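RING finger protein unkempt homolog (Mus musculus, PDB 5ELK) binds RNA sequence-specifically through clustered CCCH zinc fingers and represses translation to shape the early morphology of cortical neurons. Local coordinates at residues A[94-98]-A[99-103]. Sequence-based numbering, arbitrary orientation.
Sequences STKCN and DMQQA. With ZN (zinc ion), chain E; nucleotides of chain B.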
ATOM      1  N   SER A  94       2.022   5.100 -10.836  1.00 33.27           N
ATOM      2  CA  SER A  94       2.861   6.060 -11.546  1.00 32.13           C
ATOM      3  C   SER A  94       3.829   5.368 -12.511  1.00 31.74           C
ATOM      4  O   SER A  94       4.356   5.991 -13.427  1.00 37.00           O
ATOM      5  CB  SER A  94       3.644   6.924 -10.553  1.00 34.04           C
ATOM      6  OG  SER A  94       4.455   6.125  -9.720  1.00 41.05           O
ATOM      7  N   THR A  95       4.039   4.075 -12.298  1.00 32.58           N
ATOM      8  CA  THR A  95       5.026   3.302 -13.045  1.00 29.45           C
ATOM      9  C   THR A  95       4.400   2.025 -13.574  1.00 32.05           C
ATOM     10  O   THR A  95       3.676   1.330 -12.861  1.00 36.50           O
ATOM     11  CB  THR A  95       6.225   2.910 -12.151  1.00 35.06           C
ATOM     12  OG1 THR A  95       6.851   4.093 -11.636  1.00 39.20           O
ATOM     13  CG2 THR A  95       7.249   2.099 -12.930  1.00 33.53           C
ATOM     14  N   LYS A  96       4.708   1.711 -14.826  1.00 40.82           N
ATOM     15  CA  LYS A  96       4.174   0.532 -15.498  1.00 41.28           C
ATOM     16  C   LYS A  96       4.430  -0.762 -14.737  1.00 34.19           C
ATOM     17  O   LYS A  96       5.543  -1.035 -14.302  1.00 38.98           O
ATOM     18  CB  LYS A  96       4.801   0.396 -16.886  1.00 43.08           C
ATOM     19  CG  LYS A  96       4.553   1.572 -17.808  1.00 54.57           C
ATOM     20  CD  LYS A  96       5.090   1.298 -19.208  1.00 62.85           C
ATOM     21  CE  LYS A  96       6.620   1.364 -19.272  1.00 68.63           C
ATOM     22  NZ  LYS A  96       7.198   0.498 -20.344  1.00 69.68           N
ATOM     23  N   CYS A  97       3.390  -1.572 -14.603  1.00 32.46           N
ATOM     24  CA  CYS A  97       3.530  -2.899 -14.022  1.00 33.57           C
ATOM     25  C   CYS A  97       4.291  -3.825 -14.975  1.00 42.62           C
ATOM     26  O   CYS A  97       3.866  -4.082 -16.107  1.00 42.10           O
ATOM     27  CB  CYS A  97       2.153  -3.475 -13.699  1.00 26.89           C
ATOM     28  SG  CYS A  97       2.170  -5.153 -13.050  1.00 29.09           S
ATOM     29  N   ASN A  98       5.418  -4.329 -14.500  1.00 38.82           N
ATOM     30  CA  ASN A  98       6.306  -5.137 -15.318  1.00 42.67           C
ATOM     31  C   ASN A  98       5.714  -6.504 -15.649  1.00 37.56           C
ATOM     32  O   ASN A  98       5.868  -7.004 -16.758  1.00 45.43           O
ATOM     33  CB  ASN A  98       7.629  -5.313 -14.582  1.00 48.99           C
ATOM     34  CG  ASN A  98       8.816  -5.141 -15.479  1.00 52.68           C
ATOM     35  OD1 ASN A  98       9.605  -6.065 -15.659  1.00 64.88           O
ATOM     36  ND2 ASN A  98       8.964  -3.952 -16.046  1.00 47.86           N
ATOM     37  N   ASP A  99       5.033  -7.100 -14.679  1.00 37.74           N
ATOM     38  CA  ASP A  99       4.430  -8.415 -14.856  1.00 46.82           C
ATOM     39  C   ASP A  99       3.377  -8.364 -15.953  1.00 47.36           C
ATOM     40  O   ASP A  99       3.235  -9.298 -16.747  1.00 45.22           O
ATOM     41  CB  ASP A  99       3.779  -8.882 -13.551  1.00 45.93           C
ATOM     42  CG  ASP A  99       4.753  -8.933 -12.398  1.00 53.08           C
ATOM     43  OD1 ASP A  99       4.981  -7.879 -11.758  1.00 46.37           O
ATOM     44  OD2 ASP A  99       5.295 -10.031 -12.136  1.00 61.78           O
ATOM     45  N   MET A 100       2.625  -7.269 -15.977  1.00 32.13           N
ATOM     46  CA  MET A 100       1.557  -7.105 -16.945  1.00 44.04           C
ATOM     47  C   MET A 100       2.165  -6.890 -18.322  1.00 43.39           C
ATOM     48  O   MET A 100       1.639  -7.376 -19.327  1.00 45.03           O
ATOM     49  CB  MET A 100       0.653  -5.924 -16.558  1.00 42.41           C
ATOM     50  CG  MET A 100      -0.433  -5.579 -17.592  1.00 44.76           C
ATOM     51  SD  MET A 100      -1.687  -6.851 -17.817  1.00 58.03           S
ATOM     52  CE  MET A 100      -2.683  -6.662 -16.336  1.00 40.40           C
ATOM     53  N   GLN A 101       3.287  -6.177 -18.365  1.00 46.91           N
ATOM     54  CA  GLN A 101       3.896  -5.812 -19.636  1.00 47.36           C
ATOM     55  C   GLN A 101       4.516  -7.033 -20.302  1.00 59.01           C
ATOM     56  O   GLN A 101       4.604  -7.105 -21.524  1.00 68.60           O
ATOM     57  CB  GLN A 101       4.958  -4.739 -19.441  1.00 42.01           C
ATOM     58  CG  GLN A 101       5.057  -3.770 -20.595  1.00 53.77           C
ATOM     59  CD  GLN A 101       6.156  -2.739 -20.400  1.00 65.88           C
ATOM     60  OE1 GLN A 101       5.921  -1.536 -20.524  1.00 74.42           O
ATOM     61  NE2 GLN A 101       7.364  -3.204 -20.100  1.00 60.56           N
ATOM     62  N   GLN A 102       4.933  -7.997 -19.489  1.00 54.28           N
ATOM     63  CA  GLN A 102       5.562  -9.209 -19.993  1.00 54.67           C
ATOM     64  C   GLN A 102       4.568 -10.293 -20.338  1.00 55.03           C
ATOM     65  O   GLN A 102       4.675 -10.918 -21.396  1.00 56.18           O
ATOM     66  CB  GLN A 102       6.523  -9.758 -18.956  1.00 57.50           C
ATOM     67  CG  GLN A 102       7.769  -8.945 -18.848  1.00 65.62           C
ATOM     68  CD  GLN A 102       8.536  -9.235 -17.590  1.00 71.77           C
ATOM     69  OE1 GLN A 102       8.311 -10.241 -16.923  1.00 80.66           O
ATOM     70  NE2 GLN A 102       9.445  -8.341 -17.246  1.00 71.41           N
ATOM     71  N   ALA A 103       3.608 -10.517 -19.439  1.00 52.72           N
ATOM     72  CA  ALA A 103       2.700 -11.661 -19.543  1.00 51.26           C
ATOM     73  C   ALA A 103       1.294 -11.309 -20.047  1.00 42.77           C
ATOM     74  O   ALA A 103       0.628 -12.150 -20.631  1.00 44.56           O
ATOM     75  CB  ALA A 103       2.618 -12.394 -18.202  1.00 48.30           C
TER
HETATM   76 ZN    ZN E 403       0.241  -5.354 -11.897  1.00 45.95          ZN
ATOM     77  P     U B   3      10.669   5.213  -6.268  1.00 55.00           P
ATOM     78  OP1   U B   3      11.358   4.375  -7.276  1.00 55.41           O
ATOM     79  OP2   U B   3      10.188   6.580  -6.596  1.00 60.51           O
ATOM     80  O5'   U B   3       9.411   4.379  -5.771  1.00 53.39           O
ATOM     81  C5'   U B   3       9.163   4.187  -4.387  1.00 48.71           C
ATOM     82  C4'   U B   3       8.595   2.817  -4.130  1.00 44.63           C
ATOM     83  O4'   U B   3       7.255   2.743  -4.702  1.00 43.95           O
ATOM     84  C3'   U B   3       9.386   1.675  -4.761  1.00 42.73           C
ATOM     85  O3'   U B   3       9.248   0.507  -3.946  1.00 42.59           O
ATOM     86  C2'   U B   3       8.651   1.467  -6.082  1.00 40.17           C
ATOM     87  O2'   U B   3       8.844   0.199  -6.674  1.00 39.41           O
ATOM     88  C1'   U B   3       7.203   1.688  -5.647  1.00 38.20           C
ATOM     89  N1    U B   3       6.277   2.057  -6.733  1.00 44.50           N
ATOM     90  C2    U B   3       4.997   1.511  -6.725  1.00 42.07           C
ATOM     91  O2    U B   3       4.593   0.749  -5.855  1.00 37.73           O
ATOM     92  N3    U B   3       4.183   1.887  -7.774  1.00 41.04           N
ATOM     93  C4    U B   3       4.510   2.722  -8.820  1.00 41.52           C
ATOM     94  O4    U B   3       3.672   2.960  -9.695  1.00 39.94           O
ATOM     95  C5    U B   3       5.847   3.239  -8.754  1.00 44.70           C
ATOM     96  C6    U B   3       6.666   2.901  -7.747  1.00 40.36           C
ATOM     97  P     A B   4      10.380  -0.637  -3.958  1.00 44.60           P
ATOM     98  OP1   A B   4      10.715  -0.995  -2.552  1.00 61.42           O
ATOM     99  OP2   A B   4      11.437  -0.167  -4.890  1.00 46.17           O
ATOM    100  O5'   A B   4       9.682  -1.904  -4.636  1.00 42.11           O
ATOM    101  C5'   A B   4       8.605  -2.574  -3.989  1.00 40.52           C
ATOM    102  C4'   A B   4       8.250  -3.886  -4.654  1.00 46.59           C
ATOM    103  O4'   A B   4       7.719  -3.657  -5.990  1.00 41.31           O
ATOM    104  C3'   A B   4       9.383  -4.899  -4.826  1.00 45.66           C
ATOM    105  O3'   A B   4       8.782  -6.187  -4.784  1.00 51.17           O
ATOM    106  C2'   A B   4       9.825  -4.649  -6.263  1.00 41.33           C
ATOM    107  O2'   A B   4      10.529  -5.725  -6.854  1.00 47.26           O
ATOM    108  C1'   A B   4       8.472  -4.413  -6.931  1.00 38.06           C
ATOM    109  N9    A B   4       8.507  -3.659  -8.185  1.00 40.80           N
ATOM    110  C8    A B   4       9.290  -2.575  -8.491  1.00 44.39           C
ATOM    111  N7    A B   4       9.055  -2.083  -9.684  1.00 43.60           N
ATOM    112  C5    A B   4       8.044  -2.884 -10.204  1.00 38.97           C
ATOM    113  C6    A B   4       7.361  -2.860 -11.439  1.00 37.97           C
ATOM    114  N6    A B   4       7.616  -1.973 -12.404  1.00 36.47           N
ATOM    115  N1    A B   4       6.398  -3.795 -11.642  1.00 34.34           N
ATOM    116  C2    A B   4       6.150  -4.682 -10.657  1.00 40.55           C
ATOM    117  N3    A B   4       6.724  -4.801  -9.453  1.00 37.53           N
ATOM    118  C4    A B   4       7.682  -3.859  -9.281  1.00 36.43           C
TER
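Cys97 and Met100 meet where the chain turns into the short helix 98-103, and the thiolate of Cys97 serves two partners at once. Its SG binds the zinc ion at 2.3 Å and, as the N-cap, accepts a weak hydrogen bond from Met100 N at 3.6 Å. The torsion behind this double role places SG anti to its own backbone N (chi1 177°) and beside the carbonyl carbon, within bonding distance of the zinc ion and close to Met100 N, while CB of Met100 packs on CB of Cys97. Such an N-H...S bond would be expected to temper the negative charge on the sulfur. Backbone bonds from Gln101 N to Cys97 O (3.1 Å) and from Gln102 N to Asn98 O close the turn. On the outer surface, the extended side chain of Gln101 brings OE1 obliquely to Lys96 NZ, although the modelled separation is doubtfully short. Asn98 and Gln102 set their amide planes nearly perpendicular, 79° apart, with OD1 of Asn98 beside NE2 of Gln102 in poor geometry for a bond. The same turn reads RNA: Asn98 N donates almost straight (174°) to N1 of A4 of chain B, while N6 of that adenine donates to Lys96 O at 3.0 Å. Asp99, in a salt bridge with Arg108, brings OD1 to 3.6 Å from C2 of A4, and Thr95 N donates to O4 of U3 of chain B. With Cys106, Cys112 and His116 completing the zinc site, this turn carries the first cysteine ligand of a CCCH zinc finger; here backbone groups read the Watson-Crick edge of A4, as in other RNA-binding CCCH fingers.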